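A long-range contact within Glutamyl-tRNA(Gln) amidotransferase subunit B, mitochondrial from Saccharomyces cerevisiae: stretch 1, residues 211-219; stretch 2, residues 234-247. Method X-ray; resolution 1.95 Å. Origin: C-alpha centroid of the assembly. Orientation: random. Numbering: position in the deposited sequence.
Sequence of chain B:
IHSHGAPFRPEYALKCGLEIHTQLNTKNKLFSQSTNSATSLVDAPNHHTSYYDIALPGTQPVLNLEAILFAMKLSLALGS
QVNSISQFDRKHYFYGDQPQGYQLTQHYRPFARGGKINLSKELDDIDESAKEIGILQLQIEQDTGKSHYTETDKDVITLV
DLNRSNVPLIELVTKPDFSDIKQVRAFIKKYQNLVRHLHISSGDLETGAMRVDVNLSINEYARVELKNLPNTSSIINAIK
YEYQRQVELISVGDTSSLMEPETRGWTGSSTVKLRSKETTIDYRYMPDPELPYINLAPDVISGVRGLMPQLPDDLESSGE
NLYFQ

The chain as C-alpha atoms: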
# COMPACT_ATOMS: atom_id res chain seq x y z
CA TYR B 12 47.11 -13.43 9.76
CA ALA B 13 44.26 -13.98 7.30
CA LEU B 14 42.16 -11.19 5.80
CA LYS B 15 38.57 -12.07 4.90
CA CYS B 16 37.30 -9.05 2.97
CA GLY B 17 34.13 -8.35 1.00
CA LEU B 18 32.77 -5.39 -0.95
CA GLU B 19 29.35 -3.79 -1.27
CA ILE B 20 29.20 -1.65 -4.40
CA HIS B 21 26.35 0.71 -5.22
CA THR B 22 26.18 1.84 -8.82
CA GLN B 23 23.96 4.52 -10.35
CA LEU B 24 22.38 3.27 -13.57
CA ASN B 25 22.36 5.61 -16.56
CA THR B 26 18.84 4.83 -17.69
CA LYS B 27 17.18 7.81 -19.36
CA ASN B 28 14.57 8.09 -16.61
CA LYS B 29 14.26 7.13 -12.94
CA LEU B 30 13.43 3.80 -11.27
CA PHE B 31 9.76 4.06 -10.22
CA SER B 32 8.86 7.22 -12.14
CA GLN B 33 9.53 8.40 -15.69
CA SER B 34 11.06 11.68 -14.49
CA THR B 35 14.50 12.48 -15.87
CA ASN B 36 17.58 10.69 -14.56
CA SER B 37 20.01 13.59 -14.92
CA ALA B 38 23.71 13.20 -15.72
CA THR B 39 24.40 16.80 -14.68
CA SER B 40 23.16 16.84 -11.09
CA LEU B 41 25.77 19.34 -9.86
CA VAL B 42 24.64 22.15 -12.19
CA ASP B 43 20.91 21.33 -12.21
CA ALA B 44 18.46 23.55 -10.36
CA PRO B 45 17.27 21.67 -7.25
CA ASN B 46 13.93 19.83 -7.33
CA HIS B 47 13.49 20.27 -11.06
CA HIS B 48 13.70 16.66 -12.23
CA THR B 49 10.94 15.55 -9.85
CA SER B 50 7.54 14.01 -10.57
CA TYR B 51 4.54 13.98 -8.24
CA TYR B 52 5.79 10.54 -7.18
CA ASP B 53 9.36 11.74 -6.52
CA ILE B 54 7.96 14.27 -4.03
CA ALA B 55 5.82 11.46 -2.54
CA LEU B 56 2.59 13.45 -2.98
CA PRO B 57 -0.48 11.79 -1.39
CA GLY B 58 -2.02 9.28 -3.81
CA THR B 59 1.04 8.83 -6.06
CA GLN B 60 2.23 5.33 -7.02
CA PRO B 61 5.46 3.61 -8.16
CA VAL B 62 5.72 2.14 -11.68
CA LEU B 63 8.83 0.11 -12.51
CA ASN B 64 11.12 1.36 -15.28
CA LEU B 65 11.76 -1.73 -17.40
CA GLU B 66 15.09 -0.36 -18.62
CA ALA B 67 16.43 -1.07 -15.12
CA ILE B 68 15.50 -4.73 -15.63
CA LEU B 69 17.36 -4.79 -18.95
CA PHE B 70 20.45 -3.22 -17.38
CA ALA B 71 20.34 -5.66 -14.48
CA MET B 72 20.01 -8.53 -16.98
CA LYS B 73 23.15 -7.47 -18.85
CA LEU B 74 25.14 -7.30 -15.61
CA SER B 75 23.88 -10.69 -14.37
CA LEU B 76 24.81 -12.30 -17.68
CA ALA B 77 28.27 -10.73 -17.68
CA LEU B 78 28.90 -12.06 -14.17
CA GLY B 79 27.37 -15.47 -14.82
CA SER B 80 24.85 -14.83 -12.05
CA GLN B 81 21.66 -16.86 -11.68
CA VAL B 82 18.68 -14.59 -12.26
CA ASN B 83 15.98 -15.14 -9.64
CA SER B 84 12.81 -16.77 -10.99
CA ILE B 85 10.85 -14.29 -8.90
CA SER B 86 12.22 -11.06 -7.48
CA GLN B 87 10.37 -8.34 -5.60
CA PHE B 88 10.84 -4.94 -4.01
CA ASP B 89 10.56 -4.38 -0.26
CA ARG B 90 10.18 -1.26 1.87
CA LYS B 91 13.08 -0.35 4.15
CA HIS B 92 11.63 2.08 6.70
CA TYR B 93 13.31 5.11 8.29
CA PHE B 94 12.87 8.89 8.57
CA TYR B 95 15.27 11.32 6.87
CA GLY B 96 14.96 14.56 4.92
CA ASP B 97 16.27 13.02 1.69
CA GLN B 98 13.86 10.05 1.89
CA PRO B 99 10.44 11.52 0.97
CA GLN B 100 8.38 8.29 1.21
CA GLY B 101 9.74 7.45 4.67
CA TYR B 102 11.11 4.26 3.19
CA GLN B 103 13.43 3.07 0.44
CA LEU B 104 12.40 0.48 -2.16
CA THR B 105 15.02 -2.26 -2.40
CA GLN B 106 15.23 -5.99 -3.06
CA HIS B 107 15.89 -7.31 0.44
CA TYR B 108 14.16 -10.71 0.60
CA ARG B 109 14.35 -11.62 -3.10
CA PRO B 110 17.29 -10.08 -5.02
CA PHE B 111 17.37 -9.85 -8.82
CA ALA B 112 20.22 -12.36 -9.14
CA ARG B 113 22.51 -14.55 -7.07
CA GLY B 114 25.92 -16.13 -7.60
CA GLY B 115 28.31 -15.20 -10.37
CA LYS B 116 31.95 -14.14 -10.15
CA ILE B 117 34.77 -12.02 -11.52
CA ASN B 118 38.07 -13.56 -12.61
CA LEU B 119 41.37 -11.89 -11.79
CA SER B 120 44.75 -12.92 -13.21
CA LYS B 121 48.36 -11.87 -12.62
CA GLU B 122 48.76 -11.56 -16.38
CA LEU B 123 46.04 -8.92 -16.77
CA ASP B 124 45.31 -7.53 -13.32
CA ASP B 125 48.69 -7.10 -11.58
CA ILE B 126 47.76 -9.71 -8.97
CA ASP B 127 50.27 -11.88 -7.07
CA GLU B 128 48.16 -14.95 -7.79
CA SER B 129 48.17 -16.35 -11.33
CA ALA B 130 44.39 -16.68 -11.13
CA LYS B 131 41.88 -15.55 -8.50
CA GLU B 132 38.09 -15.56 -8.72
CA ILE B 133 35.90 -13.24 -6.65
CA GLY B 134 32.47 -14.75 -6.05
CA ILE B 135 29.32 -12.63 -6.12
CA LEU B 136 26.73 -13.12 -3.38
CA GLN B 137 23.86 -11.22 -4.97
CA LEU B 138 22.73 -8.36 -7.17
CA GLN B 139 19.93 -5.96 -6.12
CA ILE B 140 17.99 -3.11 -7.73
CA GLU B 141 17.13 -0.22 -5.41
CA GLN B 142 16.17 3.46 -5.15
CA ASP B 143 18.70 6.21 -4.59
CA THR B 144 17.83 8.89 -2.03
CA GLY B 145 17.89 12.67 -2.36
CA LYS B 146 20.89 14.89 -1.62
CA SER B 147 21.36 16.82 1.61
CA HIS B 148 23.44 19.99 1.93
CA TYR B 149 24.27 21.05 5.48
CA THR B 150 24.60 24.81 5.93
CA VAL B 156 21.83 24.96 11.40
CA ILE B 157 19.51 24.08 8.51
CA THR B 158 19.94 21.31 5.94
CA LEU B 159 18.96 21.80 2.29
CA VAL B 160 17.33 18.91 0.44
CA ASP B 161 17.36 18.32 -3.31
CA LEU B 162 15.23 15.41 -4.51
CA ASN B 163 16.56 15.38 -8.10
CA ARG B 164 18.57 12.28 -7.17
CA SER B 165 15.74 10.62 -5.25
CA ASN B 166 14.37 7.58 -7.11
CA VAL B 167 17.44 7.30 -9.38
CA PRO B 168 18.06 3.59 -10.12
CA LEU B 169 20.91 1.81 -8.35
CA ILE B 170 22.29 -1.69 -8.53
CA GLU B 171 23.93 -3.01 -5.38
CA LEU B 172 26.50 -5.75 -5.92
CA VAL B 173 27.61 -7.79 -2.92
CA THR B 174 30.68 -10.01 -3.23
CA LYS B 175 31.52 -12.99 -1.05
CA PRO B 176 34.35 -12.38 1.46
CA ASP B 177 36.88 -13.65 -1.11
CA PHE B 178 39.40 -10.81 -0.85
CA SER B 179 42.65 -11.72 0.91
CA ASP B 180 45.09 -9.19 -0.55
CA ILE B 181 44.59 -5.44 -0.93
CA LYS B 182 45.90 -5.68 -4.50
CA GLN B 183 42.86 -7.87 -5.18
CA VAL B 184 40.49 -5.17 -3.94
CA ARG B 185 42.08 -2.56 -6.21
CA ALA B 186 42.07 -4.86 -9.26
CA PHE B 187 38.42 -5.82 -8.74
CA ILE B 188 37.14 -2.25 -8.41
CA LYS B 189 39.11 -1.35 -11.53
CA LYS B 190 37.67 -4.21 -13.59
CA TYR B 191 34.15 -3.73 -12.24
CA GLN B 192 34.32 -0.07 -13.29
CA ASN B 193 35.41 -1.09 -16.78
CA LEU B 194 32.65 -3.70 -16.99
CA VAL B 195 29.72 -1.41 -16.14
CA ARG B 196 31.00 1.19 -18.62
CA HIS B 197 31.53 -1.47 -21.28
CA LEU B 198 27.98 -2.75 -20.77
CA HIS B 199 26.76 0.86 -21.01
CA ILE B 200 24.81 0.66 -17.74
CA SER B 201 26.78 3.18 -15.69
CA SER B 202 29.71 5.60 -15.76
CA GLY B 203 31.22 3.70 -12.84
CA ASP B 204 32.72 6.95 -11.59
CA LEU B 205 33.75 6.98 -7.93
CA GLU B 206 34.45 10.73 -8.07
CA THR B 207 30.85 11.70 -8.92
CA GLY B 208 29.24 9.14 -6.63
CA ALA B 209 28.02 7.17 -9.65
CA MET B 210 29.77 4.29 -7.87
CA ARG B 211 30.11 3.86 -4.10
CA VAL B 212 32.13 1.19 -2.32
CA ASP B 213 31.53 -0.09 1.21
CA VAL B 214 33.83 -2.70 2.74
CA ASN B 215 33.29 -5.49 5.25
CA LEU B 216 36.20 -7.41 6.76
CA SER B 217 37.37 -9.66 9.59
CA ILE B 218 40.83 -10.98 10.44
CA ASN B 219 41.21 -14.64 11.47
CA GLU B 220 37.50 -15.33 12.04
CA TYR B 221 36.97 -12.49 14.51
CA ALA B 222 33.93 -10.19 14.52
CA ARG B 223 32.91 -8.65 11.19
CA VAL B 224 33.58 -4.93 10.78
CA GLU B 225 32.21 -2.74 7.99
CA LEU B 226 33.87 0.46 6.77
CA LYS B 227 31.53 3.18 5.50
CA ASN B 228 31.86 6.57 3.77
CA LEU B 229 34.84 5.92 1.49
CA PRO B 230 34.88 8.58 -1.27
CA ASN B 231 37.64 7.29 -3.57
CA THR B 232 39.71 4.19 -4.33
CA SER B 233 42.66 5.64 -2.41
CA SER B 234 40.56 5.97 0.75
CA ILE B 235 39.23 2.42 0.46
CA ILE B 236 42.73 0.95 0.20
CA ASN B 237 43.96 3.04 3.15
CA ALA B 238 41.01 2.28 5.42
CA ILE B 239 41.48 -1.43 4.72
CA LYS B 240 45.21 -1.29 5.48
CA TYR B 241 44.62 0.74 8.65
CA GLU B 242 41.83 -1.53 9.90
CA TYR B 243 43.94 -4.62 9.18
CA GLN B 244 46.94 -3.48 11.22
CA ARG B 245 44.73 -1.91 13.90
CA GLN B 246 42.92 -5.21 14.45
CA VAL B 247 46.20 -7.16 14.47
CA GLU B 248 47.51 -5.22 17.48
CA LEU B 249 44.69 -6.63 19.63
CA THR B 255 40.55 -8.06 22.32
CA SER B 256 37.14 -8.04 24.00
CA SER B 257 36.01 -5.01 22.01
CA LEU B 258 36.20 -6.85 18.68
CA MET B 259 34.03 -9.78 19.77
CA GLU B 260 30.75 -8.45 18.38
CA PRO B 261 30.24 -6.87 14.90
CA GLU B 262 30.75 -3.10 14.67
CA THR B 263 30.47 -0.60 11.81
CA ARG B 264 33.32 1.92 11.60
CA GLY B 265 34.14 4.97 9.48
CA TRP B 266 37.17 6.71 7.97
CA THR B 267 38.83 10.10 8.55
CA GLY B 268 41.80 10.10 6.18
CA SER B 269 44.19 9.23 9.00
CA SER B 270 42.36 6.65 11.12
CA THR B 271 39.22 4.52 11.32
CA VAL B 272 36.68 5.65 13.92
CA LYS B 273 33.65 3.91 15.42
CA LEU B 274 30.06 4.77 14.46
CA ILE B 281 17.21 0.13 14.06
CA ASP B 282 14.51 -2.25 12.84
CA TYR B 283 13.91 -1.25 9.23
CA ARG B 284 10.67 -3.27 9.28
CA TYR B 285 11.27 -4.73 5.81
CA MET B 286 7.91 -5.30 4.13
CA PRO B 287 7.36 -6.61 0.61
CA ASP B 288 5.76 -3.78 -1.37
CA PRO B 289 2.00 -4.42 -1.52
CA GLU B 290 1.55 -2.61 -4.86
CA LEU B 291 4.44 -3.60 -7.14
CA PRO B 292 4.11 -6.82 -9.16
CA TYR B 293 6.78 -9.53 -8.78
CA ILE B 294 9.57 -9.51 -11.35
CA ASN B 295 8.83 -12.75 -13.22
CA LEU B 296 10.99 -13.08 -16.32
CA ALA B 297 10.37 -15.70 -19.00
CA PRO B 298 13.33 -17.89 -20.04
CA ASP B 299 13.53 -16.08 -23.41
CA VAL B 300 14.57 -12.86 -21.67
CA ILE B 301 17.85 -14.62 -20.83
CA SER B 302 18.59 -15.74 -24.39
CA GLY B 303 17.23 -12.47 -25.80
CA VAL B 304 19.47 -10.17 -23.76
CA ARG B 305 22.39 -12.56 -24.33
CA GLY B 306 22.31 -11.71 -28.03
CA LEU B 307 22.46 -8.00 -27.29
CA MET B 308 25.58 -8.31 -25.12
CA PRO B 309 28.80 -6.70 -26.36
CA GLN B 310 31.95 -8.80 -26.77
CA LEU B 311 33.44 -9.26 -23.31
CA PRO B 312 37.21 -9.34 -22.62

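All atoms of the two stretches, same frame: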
# COMPACT_ATOMS: atom_id res chain seq x y z
N ARG B 211 29.77 3.71 -5.51
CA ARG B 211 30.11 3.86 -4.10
C ARG B 211 30.49 2.50 -3.54
O ARG B 211 29.78 1.51 -3.74
CB ARG B 211 28.93 4.44 -3.32
CG ARG B 211 28.33 5.70 -3.94
CD ARG B 211 26.88 5.91 -3.52
NE ARG B 211 26.18 6.81 -4.43
CZ ARG B 211 24.86 6.95 -4.48
NH1 ARG B 211 24.09 6.23 -3.68
NH2 ARG B 211 24.31 7.79 -5.35
N VAL B 212 31.61 2.45 -2.82
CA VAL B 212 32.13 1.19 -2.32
C VAL B 212 32.19 1.13 -0.79
O VAL B 212 32.93 1.88 -0.16
CB VAL B 212 33.53 0.91 -2.87
CG1 VAL B 212 34.05 -0.43 -2.36
CG2 VAL B 212 33.52 0.94 -4.39
N ASP B 213 31.40 0.24 -0.20
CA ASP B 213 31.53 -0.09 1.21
C ASP B 213 32.36 -1.36 1.35
O ASP B 213 32.40 -2.18 0.43
CB ASP B 213 30.16 -0.30 1.86
CG ASP B 213 29.31 0.96 1.88
OD1 ASP B 213 29.89 2.07 1.88
OD2 ASP B 213 28.07 0.83 1.89
N VAL B 214 33.01 -1.53 2.49
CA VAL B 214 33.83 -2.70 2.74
C VAL B 214 33.38 -3.40 4.02
O VAL B 214 32.98 -2.74 4.98
CB VAL B 214 35.32 -2.32 2.90
CG1 VAL B 214 36.19 -3.55 3.14
CG2 VAL B 214 35.81 -1.56 1.68
N ASN B 215 33.41 -4.72 4.01
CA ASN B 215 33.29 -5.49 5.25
C ASN B 215 34.47 -6.45 5.37
O ASN B 215 34.87 -7.08 4.39
CB ASN B 215 31.96 -6.25 5.31
CG ASN B 215 31.76 -7.17 4.12
OD1 ASN B 215 31.06 -6.82 3.17
ND2 ASN B 215 32.37 -8.35 4.17
N LEU B 216 35.05 -6.54 6.56
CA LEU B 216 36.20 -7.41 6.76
C LEU B 216 36.27 -8.01 8.17
O LEU B 216 35.59 -7.55 9.09
CB LEU B 216 37.50 -6.69 6.41
CG LEU B 216 37.78 -5.29 6.96
CD1 LEU B 216 38.18 -5.32 8.42
CD2 LEU B 216 38.85 -4.59 6.13
N SER B 217 37.10 -9.03 8.31
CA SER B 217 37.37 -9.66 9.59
C SER B 217 38.66 -10.45 9.48
O SER B 217 38.85 -11.20 8.52
CB SER B 217 36.22 -10.58 10.00
OG SER B 217 36.13 -11.70 9.14
N ILE B 218 39.56 -10.27 10.45
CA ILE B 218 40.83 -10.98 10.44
C ILE B 218 40.77 -12.23 11.32
O ILE B 218 40.37 -12.15 12.49
CB ILE B 218 41.99 -10.08 10.90
N ASN B 219 41.15 -13.36 10.75
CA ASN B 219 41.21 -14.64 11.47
C ASN B 219 39.93 -15.02 12.20
O ASN B 219 39.97 -15.41 13.37
CB ASN B 219 42.41 -14.66 12.43
CG ASN B 219 43.74 -14.67 11.71
OD1 ASN B 219 43.82 -15.03 10.53
ND2 ASN B 219 44.79 -14.27 12.41
N SER B 234 41.05 5.99 -0.63
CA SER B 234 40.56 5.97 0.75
C SER B 234 40.10 4.58 1.16
O SER B 234 40.14 4.23 2.34
CB SER B 234 39.40 6.96 0.91
OG SER B 234 39.73 8.23 0.38
N ILE B 235 39.66 3.79 0.19
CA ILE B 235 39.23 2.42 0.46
C ILE B 235 40.45 1.58 0.82
O ILE B 235 40.45 0.86 1.82
CB ILE B 235 38.53 1.81 -0.76
CG1 ILE B 235 37.65 2.84 -1.46
CG2 ILE B 235 37.70 0.60 -0.35
CD1 ILE B 235 36.87 2.30 -2.64
N ILE B 236 41.48 1.68 -0.01
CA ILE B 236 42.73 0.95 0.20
C ILE B 236 43.37 1.30 1.55
O ILE B 236 43.85 0.42 2.26
CB ILE B 236 43.73 1.23 -0.93
CG1 ILE B 236 43.14 0.82 -2.28
CG2 ILE B 236 45.05 0.51 -0.69
CD1 ILE B 236 42.72 -0.63 -2.35
N ASN B 237 43.36 2.58 1.90
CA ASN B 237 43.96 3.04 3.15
C ASN B 237 43.18 2.61 4.39
O ASN B 237 43.77 2.21 5.39
CB ASN B 237 44.15 4.56 3.14
CG ASN B 237 45.14 5.02 2.09
OD1 ASN B 237 45.89 4.21 1.53
ND2 ASN B 237 45.16 6.32 1.81
N ALA B 238 41.86 2.70 4.31
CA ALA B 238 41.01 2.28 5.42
C ALA B 238 41.18 0.79 5.69
O ALA B 238 41.21 0.36 6.84
CB ALA B 238 39.55 2.61 5.13
N ILE B 239 41.29 0.01 4.62
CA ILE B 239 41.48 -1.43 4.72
C ILE B 239 42.82 -1.75 5.39
O ILE B 239 42.89 -2.58 6.29
CB ILE B 239 41.41 -2.11 3.34
CG1 ILE B 239 39.97 -2.11 2.81
CG2 ILE B 239 41.93 -3.54 3.41
CD1 ILE B 239 39.83 -2.72 1.44
N LYS B 240 43.87 -1.08 4.93
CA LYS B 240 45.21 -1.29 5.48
C LYS B 240 45.29 -0.86 6.95
O LYS B 240 45.92 -1.54 7.76
CB LYS B 240 46.25 -0.55 4.65
CG LYS B 240 46.48 -1.16 3.27
CD LYS B 240 47.11 -0.17 2.31
CE LYS B 240 48.49 0.26 2.76
NZ LYS B 240 49.09 1.25 1.82
N TYR B 241 44.65 0.25 7.27
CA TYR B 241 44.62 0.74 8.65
C TYR B 241 43.88 -0.25 9.54
O TYR B 241 44.38 -0.65 10.59
CB TYR B 241 43.95 2.11 8.73
CG TYR B 241 43.97 2.72 10.12
CD1 TYR B 241 42.95 2.49 11.03
CD2 TYR B 241 45.03 3.53 10.52
CE1 TYR B 241 42.97 3.04 12.30
CE2 TYR B 241 45.06 4.09 11.79
CZ TYR B 241 44.03 3.84 12.67
OH TYR B 241 44.05 4.39 13.93
N GLU B 242 42.68 -0.64 9.11
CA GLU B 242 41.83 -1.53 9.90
C GLU B 242 42.46 -2.91 10.08
O GLU B 242 42.23 -3.58 11.09
CB GLU B 242 40.45 -1.66 9.25
CG GLU B 242 39.42 -2.37 10.10
CD GLU B 242 39.03 -1.58 11.34
OE1 GLU B 242 39.28 -0.36 11.38
OE2 GLU B 242 38.48 -2.19 12.28
N TYR B 243 43.26 -3.33 9.11
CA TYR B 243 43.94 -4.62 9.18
C TYR B 243 45.00 -4.61 10.27
O TYR B 243 45.03 -5.50 11.13
CB TYR B 243 44.55 -4.99 7.83
CG TYR B 243 45.28 -6.32 7.84
CD1 TYR B 243 44.57 -7.52 7.85
CD2 TYR B 243 46.67 -6.38 7.82
CE1 TYR B 243 45.23 -8.74 7.86
CE2 TYR B 243 47.33 -7.59 7.83
CZ TYR B 243 46.61 -8.77 7.84
OH TYR B 243 47.27 -9.97 7.85
N GLN B 244 45.87 -3.61 10.24
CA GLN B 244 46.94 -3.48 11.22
C GLN B 244 46.38 -3.16 12.61
O GLN B 244 46.86 -3.68 13.61
CB GLN B 244 47.93 -2.39 10.80
N ARG B 245 45.37 -2.30 12.65
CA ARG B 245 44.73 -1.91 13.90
C ARG B 245 44.15 -3.11 14.63
O ARG B 245 44.27 -3.23 15.85
CB ARG B 245 43.64 -0.87 13.64
CG ARG B 245 42.77 -0.54 14.84
CD ARG B 245 41.54 0.23 14.41
NE ARG B 245 40.39 -0.06 15.27
CZ ARG B 245 39.65 -1.16 15.17
NH1 ARG B 245 39.94 -2.08 14.26
NH2 ARG B 245 38.63 -1.35 15.99
N GLN B 246 43.51 -4.01 13.88
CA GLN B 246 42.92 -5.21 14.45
C GLN B 246 43.98 -6.22 14.89
O GLN B 246 43.79 -6.96 15.86
CB GLN B 246 41.96 -5.86 13.45
CG GLN B 246 40.51 -5.87 13.91
CD GLN B 246 39.57 -6.36 12.83
OE1 GLN B 246 39.09 -7.50 12.87
NE2 GLN B 246 39.29 -5.50 11.85
N VAL B 247 45.09 -6.25 14.17
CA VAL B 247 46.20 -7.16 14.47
C VAL B 247 46.79 -6.90 15.85
O VAL B 247 47.09 -7.84 16.59
CB VAL B 247 47.31 -7.07 13.39
CG1 VAL B 247 48.63 -7.60 13.92
CG2 VAL B 247 46.90 -7.85 12.15

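A strand, beginning before Arg 211, runs alongside a helix of which residues 234-247 are part, the N-to-C directions 29° apart and the axes 9.1 Å apart at closest approach. No hydrogen bond crosses between the atoms modelled; the contact rests on packing and buries 414 Å² in all. The alternation of the strand sets the pattern: Val 212, Val 214, Leu 216 and Ile 218 point their CB atoms toward the helix, while Arg 211 and Asp 213 point away, which leaves their charged groups clear of the apolar seam.

Ile 235 is the bump at the first end. Its side chain reaches both valines: CD1 of Ile 235 lies 3.6 Å from CB of Val 212, and CG2 of Ile 235 lies 3.5 Å from CG2 of Val 214. Valine suits these places because its branch at CB presents a broad, short surface close to the strand backbone. One turn on, Ile 239 leaves the helix sideways, but its end comes nearer, so CG1 of Ile 239 lies 4.1 Å from CG1 of Val 214 and its CG2 4.2 Å from CD2 of Leu 216. Val 214 thus fills the hollow between the two isoleucines, whose CB branch and longer CG1 arm let each touch two strand residues.

Leu 216, with 78 Å² covered, is the largest contributor. Leucine's reach from the strand lets its methyls touch successive turns: CD2 faces Ile 239, while CD1 of Leu 216 sits 3.6 Å from both CG of Glu 242 and NE2 of Gln 246. Glu 242 thus offers its aliphatic stem to the leucine, and its carboxylate pairs with Arg 245 in a salt bridge, Glu 242 OE2 to Arg 245 NH1 at 2.5 Å.

Gln 246 closes the far end less neatly. Its OE1 approaches N of Ile 218 at 3.7 Å without a hydrogen bond, and both atoms are buried without a partner in the model. Ile 218 is modelled only to CB, so its full packing cannot be judged.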